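PDB 1Y9Z: alkaline serine protease from Pseudoalteromonas sp., which probably hydrolyses peptide bonds in proteins through an active-site serine, as a subtilisin-like protease of a cold-living bacterium. Local coordinates for residues A179-L184 / G316-F321; V232-L237 / P320-A325; L278-G283 / I307-S312. One frame throughout, in Å; residues are numbered along the deposited sequence.

Interaction 1: A179-L184 / G316-F321; sequences AVDSNL and GLQNPF
Asp-181, one residue past the end of strand 174-180, reaches across to the amide of Gln-318. With CG between its backbone N and carbonyl carbon (chi1 66°), its OD1 accepts from Gln-318 NE2 at 3.0 Å. The bond lies in the amide plane, but NE2 stands above the carboxylate plane, the two planes being 71° apart. Two waters also donate to OD1, one of them donating as well to Gln-318 OE1 and the other accepting from Gly-316 N, so three donors grip this oxygen. Asp-181 OD2 serves its own turn, accepting from Asn-183 N at 2.9 Å and from the N of Asp-185. Next comes Ser-182, whose OG accepts from Leu-317 N at 2.7 Å; a short hydroxyl suits a place where OG is already 3.2 Å from Gly-316 CA. Asn-183 then lays its CB 3.7 Å from Gly-316 N, and a side chain on that glycine would collide with the Asn-183 backbone. Gln-318 NE2 spends its second hydrogen on Gly-316 O, which fixes the amide's rotation. An alanine in place of Gln-318 would probably leave Asp-181 OD1 without its direct partner in this loop and deprive Gly-316 O of one donor. The arrangement is an Asx turn set in a type I beta turn, by which the subtilisin-like alpha/beta domain meets a loop of the inserted beta domain.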
# COMPACT_ATOMS: atom_id res chain seq x y z
N ALA A 179 4.32 -7.78 3.29
CA ALA A 179 4.49 -6.75 2.27
C ALA A 179 5.79 -6.89 1.49
O ALA A 179 6.83 -7.20 2.06
CB ALA A 179 4.44 -5.37 2.92
N VAL A 180 5.71 -6.66 0.18
CA VAL A 180 6.89 -6.69 -0.69
C VAL A 180 6.81 -5.44 -1.56
O VAL A 180 5.74 -4.82 -1.67
CB VAL A 180 6.93 -7.93 -1.61
CG1 VAL A 180 7.02 -9.20 -0.77
CG2 VAL A 180 5.70 -7.97 -2.51
N ASP A 181 7.93 -5.04 -2.16
CA ASP A 181 7.93 -3.86 -3.01
C ASP A 181 7.80 -4.21 -4.49
O ASP A 181 7.57 -5.37 -4.83
CB ASP A 181 9.19 -3.00 -2.74
CG ASP A 181 10.48 -3.68 -3.15
OD1 ASP A 181 11.55 -3.21 -2.71
OD2 ASP A 181 10.44 -4.68 -3.90
N SER A 182 7.93 -3.22 -5.37
CA SER A 182 7.76 -3.47 -6.80
C SER A 182 8.82 -4.34 -7.48
O SER A 182 8.71 -4.63 -8.67
CB SER A 182 7.60 -2.15 -7.57
OG SER A 182 8.78 -1.37 -7.55
N ASN A 183 9.84 -4.75 -6.73
CA ASN A 183 10.85 -5.65 -7.29
C ASN A 183 10.63 -7.01 -6.64
O ASN A 183 11.41 -7.94 -6.83
CB ASN A 183 12.27 -5.16 -6.99
CG ASN A 183 13.33 -6.00 -7.70
OD1 ASN A 183 13.29 -6.15 -8.92
ND2 ASN A 183 14.27 -6.54 -6.94
N LEU A 184 9.55 -7.09 -5.86
CA LEU A 184 9.16 -8.30 -5.14
C LEU A 184 10.08 -8.61 -3.97
O LEU A 184 10.13 -9.73 -3.48
CB LEU A 184 9.10 -9.50 -6.10
CG LEU A 184 8.05 -9.35 -7.21
CD1 LEU A 184 8.03 -10.60 -8.06
CD2 LEU A 184 6.68 -9.11 -6.59
N GLY A 316 13.27 -1.63 -6.63
CA GLY A 316 11.86 -1.29 -6.65
C GLY A 316 11.58 0.13 -6.21
O GLY A 316 12.48 0.84 -5.76
N LEU A 317 10.32 0.55 -6.33
CA LEU A 317 9.95 1.90 -5.93
C LEU A 317 9.95 2.02 -4.41
O LEU A 317 9.26 1.27 -3.71
CB LEU A 317 8.56 2.25 -6.48
CG LEU A 317 8.05 3.66 -6.18
CD1 LEU A 317 8.97 4.70 -6.83
CD2 LEU A 317 6.64 3.81 -6.71
N GLN A 318 10.74 2.96 -3.89
CA GLN A 318 10.83 3.16 -2.45
C GLN A 318 10.19 4.48 -2.01
O GLN A 318 10.24 5.48 -2.72
CB GLN A 318 12.29 3.13 -2.01
CG GLN A 318 13.09 1.93 -2.50
CD GLN A 318 12.50 0.60 -2.06
OE1 GLN A 318 12.14 0.41 -0.90
NE2 GLN A 318 12.42 -0.35 -2.99
N ASN A 319 9.59 4.45 -0.82
CA ASN A 319 8.95 5.62 -0.22
C ASN A 319 9.55 5.70 1.19
O ASN A 319 8.86 5.51 2.19
CB ASN A 319 7.44 5.39 -0.13
CG ASN A 319 6.71 6.49 0.63
OD1 ASN A 319 5.63 6.27 1.18
ND2 ASN A 319 7.30 7.68 0.67
N PRO A 320 10.86 5.98 1.28
CA PRO A 320 11.55 6.07 2.56
C PRO A 320 11.38 7.37 3.33
O PRO A 320 10.92 8.37 2.79
CB PRO A 320 13.00 5.85 2.17
CG PRO A 320 13.09 6.64 0.89
CD PRO A 320 11.79 6.27 0.16
N PHE A 321 11.76 7.33 4.60
CA PHE A 321 11.70 8.52 5.43
C PHE A 321 12.93 9.35 5.11
O PHE A 321 14.06 8.84 5.14
CB PHE A 321 11.73 8.17 6.92
CG PHE A 321 10.46 7.56 7.43
CD1 PHE A 321 10.35 6.19 7.63
CD2 PHE A 321 9.36 8.36 7.72
CE1 PHE A 321 9.17 5.62 8.11
CE2 PHE A 321 8.18 7.81 8.20
CZ PHE A 321 8.08 6.44 8.40
O HOH W 1 11.53 -2.17 -0.06
O HOH W 2 13.55 -3.39 -4.37
O HOH W 3 7.52 -0.62 -4.34

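Interaction 2: V232-L237 / P320-A325; sequences VPHNRL and PFLVDA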
# COMPACT_ATOMS: atom_id res chain seq x y z
N VAL A 232 7.36 9.35 -6.09
CA VAL A 232 7.00 9.55 -4.69
C VAL A 232 7.56 10.81 -4.07
O VAL A 232 8.77 11.05 -4.11
CB VAL A 232 7.48 8.34 -3.85
CG1 VAL A 232 7.09 8.53 -2.39
CG2 VAL A 232 6.89 7.06 -4.41
N PRO A 233 6.69 11.66 -3.50
CA PRO A 233 7.19 12.89 -2.88
C PRO A 233 7.93 12.49 -1.60
O PRO A 233 7.43 11.70 -0.81
CB PRO A 233 5.90 13.68 -2.60
CG PRO A 233 4.90 12.60 -2.33
CD PRO A 233 5.22 11.57 -3.39
N HIS A 234 9.14 13.02 -1.41
CA HIS A 234 9.92 12.66 -0.23
C HIS A 234 9.21 12.90 1.09
O HIS A 234 8.78 14.01 1.39
CB HIS A 234 11.25 13.41 -0.20
CG HIS A 234 12.40 12.65 -0.79
ND1 HIS A 234 12.47 11.27 -0.78
CD2 HIS A 234 13.54 13.07 -1.37
CE1 HIS A 234 13.61 10.88 -1.32
NE2 HIS A 234 14.28 11.96 -1.69
N ASN A 235 9.08 11.83 1.87
CA ASN A 235 8.45 11.91 3.18
C ASN A 235 9.50 12.52 4.11
O ASN A 235 10.20 11.80 4.84
CB ASN A 235 8.06 10.51 3.67
CG ASN A 235 7.27 10.54 4.96
OD1 ASN A 235 6.97 9.49 5.53
ND2 ASN A 235 6.92 11.73 5.42
N ARG A 236 9.62 13.84 4.07
CA ARG A 236 10.59 14.57 4.87
C ARG A 236 10.20 14.77 6.33
O ARG A 236 9.06 15.12 6.64
CB ARG A 236 10.85 15.94 4.23
CG ARG A 236 11.83 16.83 4.97
CD ARG A 236 12.23 18.01 4.09
NE ARG A 236 13.16 18.94 4.71
CZ ARG A 236 12.80 20.09 5.28
NH1 ARG A 236 13.72 20.88 5.82
NH2 ARG A 236 11.53 20.46 5.31
N LEU A 237 11.16 14.53 7.21
CA LEU A 237 10.97 14.68 8.64
C LEU A 237 12.09 15.55 9.19
O LEU A 237 13.25 15.39 8.82
CB LEU A 237 11.04 13.32 9.34
CG LEU A 237 10.10 12.19 8.89
CD1 LEU A 237 10.41 10.94 9.70
CD2 LEU A 237 8.65 12.61 9.07
N PRO A 320 10.86 5.98 1.28
CA PRO A 320 11.55 6.07 2.56
C PRO A 320 11.38 7.37 3.33
O PRO A 320 10.92 8.37 2.79
CB PRO A 320 13.00 5.85 2.17
CG PRO A 320 13.09 6.64 0.89
CD PRO A 320 11.79 6.27 0.16
N PHE A 321 11.76 7.33 4.60
CA PHE A 321 11.70 8.52 5.43
C PHE A 321 12.93 9.35 5.11
O PHE A 321 14.06 8.84 5.14
CB PHE A 321 11.73 8.17 6.92
CG PHE A 321 10.46 7.56 7.43
CD1 PHE A 321 10.35 6.19 7.63
CD2 PHE A 321 9.36 8.36 7.72
CE1 PHE A 321 9.17 5.62 8.11
CE2 PHE A 321 8.18 7.81 8.20
CZ PHE A 321 8.08 6.44 8.40
N LEU A 322 12.73 10.62 4.77
CA LEU A 322 13.84 11.51 4.49
C LEU A 322 14.10 12.23 5.81
O LEU A 322 13.52 13.28 6.08
CB LEU A 322 13.48 12.52 3.40
CG LEU A 322 14.53 13.62 3.15
CD1 LEU A 322 15.87 13.01 2.78
CD2 LEU A 322 14.04 14.54 2.04
N VAL A 323 14.95 11.63 6.64
CA VAL A 323 15.29 12.21 7.93
C VAL A 323 16.28 13.34 7.68
O VAL A 323 17.44 13.11 7.34
CB VAL A 323 15.91 11.15 8.86
CG1 VAL A 323 16.19 11.75 10.23
CG2 VAL A 323 14.97 9.96 8.98
N ASP A 324 15.80 14.57 7.86
CA ASP A 324 16.59 15.77 7.63
C ASP A 324 16.90 16.47 8.96
O ASP A 324 16.22 17.43 9.34
CB ASP A 324 15.80 16.70 6.71
CG ASP A 324 16.65 17.78 6.07
OD1 ASP A 324 16.09 18.57 5.29
OD2 ASP A 324 17.87 17.83 6.33
N ALA A 325 17.93 15.99 9.65
CA ALA A 325 18.33 16.53 10.94
C ALA A 325 18.56 18.04 10.97
O ALA A 325 18.11 18.72 11.90
CB ALA A 325 19.58 15.81 11.43
O HOH W 4 9.63 9.26 0.65
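Backbone hydrogen bonds join Asn-235, Leu-237, Leu-322 and Asp-324 in a parallel ladder. Leu-322 N donates to Asn-235 O at 2.8 Å, Leu-322 O accepts from Leu-237 N, and Leu-237 O accepts from Asp-324 N. Leu-322 thus gives both its N and its O to the residues flanking Arg-236, as expected in parallel pairing, and its O is also approached by the CA of Arg-236 at 3.4 Å. A water accepts from Asn-235 N and donates to Pro-320 O, bridging the two segments just ahead of the paired region.

The charged contact is a salt bridge. Arg-236 is extended as far as NE, which donates to Asp-324 OD1 at 3.0 Å; the oxygen lies in the guanidinium plane and uses its anti lone pair, while NH1 adds a weak bond to it. The two planes are 66° apart, so this is not a flat, two-pronged pairing. Arg-236 NH2 turns to Ala-247 O. The carboxylate also accepts from the backbone N of Asp-328 through OD2 and of Ile-329 through OD1, the oxygen it shares with Arg-236.

Packing contacts occupy both faces. Leu-237 CD1 meets Phe-321 CD2 at 3.4 Å, and the polar side chain of Asn-235 runs alongside that of Phe-321, its OD1 3.4 Å from Phe-321 CE2. On the other face the branched end of Leu-322, through CD2, fits against CB of His-234 at 3.8 Å and CB of Arg-236.

Strand 321-323 is thereby added to strand 232-240 of the inserted domain's mixed sheet. Helix 291-300 packs on His-234, Pro-320 and Asp-324, strand 333-336 touches His-234 and Leu-322, and Tyr-244 of strand 243-246 covers Leu-237 and Val-323.

Interaction 3: L278-G283 / I307-S312; sequences LVERVG and IVYSNS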
# COMPACT_ATOMS: atom_id res chain seq x y z
N LEU A 278 19.66 14.60 -10.56
CA LEU A 278 19.33 13.18 -10.56
C LEU A 278 20.46 12.48 -9.80
O LEU A 278 21.63 12.75 -10.05
CB LEU A 278 19.27 12.65 -11.99
CG LEU A 278 18.94 11.17 -12.19
CD1 LEU A 278 17.50 10.89 -11.76
CD2 LEU A 278 19.13 10.80 -13.65
N VAL A 279 20.11 11.60 -8.87
CA VAL A 279 21.12 10.90 -8.10
C VAL A 279 20.68 9.52 -7.66
O VAL A 279 19.53 9.31 -7.25
CB VAL A 279 21.54 11.72 -6.85
CG1 VAL A 279 20.34 11.92 -5.94
CG2 VAL A 279 22.66 11.01 -6.12
N GLU A 280 21.59 8.56 -7.76
CA GLU A 280 21.30 7.19 -7.35
C GLU A 280 21.33 7.15 -5.83
O GLU A 280 22.17 7.77 -5.19
CB GLU A 280 22.35 6.23 -7.92
CG GLU A 280 22.11 4.77 -7.56
CD GLU A 280 23.22 3.87 -8.05
OE1 GLU A 280 24.37 4.06 -7.60
OE2 GLU A 280 22.95 2.98 -8.87
N ARG A 281 20.39 6.41 -5.25
CA ARG A 281 20.31 6.27 -3.81
C ARG A 281 21.51 5.48 -3.27
O ARG A 281 21.85 4.43 -3.81
CB ARG A 281 19.01 5.56 -3.41
CG ARG A 281 18.91 5.22 -1.93
CD ARG A 281 17.57 4.57 -1.61
NE ARG A 281 16.46 5.49 -1.81
CZ ARG A 281 15.47 5.31 -2.69
NH1 ARG A 281 15.44 4.23 -3.46
NH2 ARG A 281 14.52 6.23 -2.80
N VAL A 282 22.15 6.02 -2.24
CA VAL A 282 23.29 5.35 -1.62
C VAL A 282 22.80 4.77 -0.30
O VAL A 282 22.44 5.52 0.62
CB VAL A 282 24.45 6.33 -1.34
CG1 VAL A 282 25.57 5.61 -0.60
CG2 VAL A 282 24.97 6.90 -2.65
N GLY A 283 22.78 3.45 -0.21
CA GLY A 283 22.30 2.80 1.00
C GLY A 283 20.81 2.56 0.89
O GLY A 283 20.20 2.89 -0.13
N ILE A 307 15.91 14.36 -7.69
CA ILE A 307 15.30 13.09 -8.06
C ILE A 307 16.23 11.95 -7.67
O ILE A 307 17.29 11.78 -8.27
CB ILE A 307 15.04 12.98 -9.57
CG1 ILE A 307 14.13 14.12 -10.03
CG2 ILE A 307 14.41 11.63 -9.89
CD1 ILE A 307 13.97 14.19 -11.54
N VAL A 308 15.83 11.18 -6.66
CA VAL A 308 16.62 10.05 -6.20
C VAL A 308 16.06 8.77 -6.79
O VAL A 308 14.86 8.51 -6.69
CB VAL A 308 16.58 9.94 -4.66
CG1 VAL A 308 17.36 8.71 -4.20
CG2 VAL A 308 17.14 11.20 -4.02
N TYR A 309 16.91 7.96 -7.42
CA TYR A 309 16.44 6.70 -7.98
C TYR A 309 17.07 5.51 -7.27
O TYR A 309 18.19 5.59 -6.76
CB TYR A 309 16.68 6.63 -9.50
CG TYR A 309 18.12 6.62 -9.97
CD1 TYR A 309 18.86 7.80 -10.08
CD2 TYR A 309 18.73 5.43 -10.37
CE1 TYR A 309 20.16 7.80 -10.58
CE2 TYR A 309 20.03 5.42 -10.88
CZ TYR A 309 20.74 6.61 -10.98
OH TYR A 309 22.02 6.60 -11.50
N SER A 310 16.32 4.42 -7.23
CA SER A 310 16.76 3.20 -6.55
C SER A 310 18.07 2.61 -7.04
O SER A 310 18.40 2.67 -8.23
CB SER A 310 15.66 2.13 -6.66
OG SER A 310 14.45 2.59 -6.08
N ASN A 311 18.81 2.02 -6.11
CA ASN A 311 20.08 1.37 -6.43
C ASN A 311 19.77 -0.10 -6.74
O ASN A 311 18.63 -0.54 -6.61
CB ASN A 311 21.05 1.47 -5.25
CG ASN A 311 20.42 1.07 -3.93
OD1 ASN A 311 19.86 -0.02 -3.80
ND2 ASN A 311 20.50 1.95 -2.94
N SER A 312 20.79 -0.85 -7.14
CA SER A 312 20.62 -2.25 -7.49
C SER A 312 20.20 -3.16 -6.33
O SER A 312 19.61 -4.22 -6.55
CB SER A 312 21.90 -2.79 -8.13
OG SER A 312 22.99 -2.71 -7.23
O HOH W 5 12.79 4.55 -5.06
O HOH W 6 16.98 1.65 -3.46
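Strands 278-280 and 307-309 run parallel, their axes 4.7 Å apart at a 27° angle, tied by Val-279 N to Ile-307 O, Tyr-309 N to Val-279 O and Arg-281 N to Tyr-309 O. A chi1 of 65° sets CG of Tyr-309 between its backbone N and carbonyl carbon; the ring lies against the backbone of Val-279 and Glu-280. Glu-280 CA sits over one ring face, 3.7 Å from the centroid in a CH-pi contact, and Glu-280 CB touches Tyr-309 CZ at 3.5 Å. Leu-278 CD1 meets CD1 of Tyr-309 and CG2 of Ile-307. On the other face of the sheet Val-279 and Val-308 lie side by side, CG1 to CG2 at 3.8 Å.

Beyond the strands Arg-281 lays CB against Val-308 CG1, which also lies over one face of its guanidinium. NH1 bonds two waters and, weakly, Ser-310 OG, itself hydrogen-bonded to Gly-316 O. Asn-311, its side chain crossing that of Arg-281 at about a right angle, donates from ND2 to Arg-281 O at 3.0 Å and weakly to Gly-283 O.

Helix 291-300 links the strands in a beta-alpha-beta crossover. Its Glu-291 probably balances Arg-281's buried charge at least in part, and Arg-338 pairs with Glu-280 and Glu-259 with Tyr-309 OH: polar ends are met by partners, while Leu-278, Ile-307, Val-279 and Val-308 form the apolar part.

Overall arrangement
Interactions 2 and 3 belong to one mixed sheet of the inserted domain, both as parallel strand pairs, whereas interaction 1 joins two loops across the boundary with the catalytic domain. Interaction 1, also buried and nearest the middle of the chain, about 10 Å from its centre, is polar and holds waters; interaction 3, about 21 Å out, is buried and mostly apolar between its strands. Interaction 2 is partly buried, with exposed Phe-321 on one face. The segment 316-325 runs from interaction 1 into interaction 2, sharing Pro-320 and Phe-321. Arg-281 of interaction 3 packs on Gln-318 and Pro-320, and Ser-310 OG probably bonds to Gly-316 O, knitting the three together.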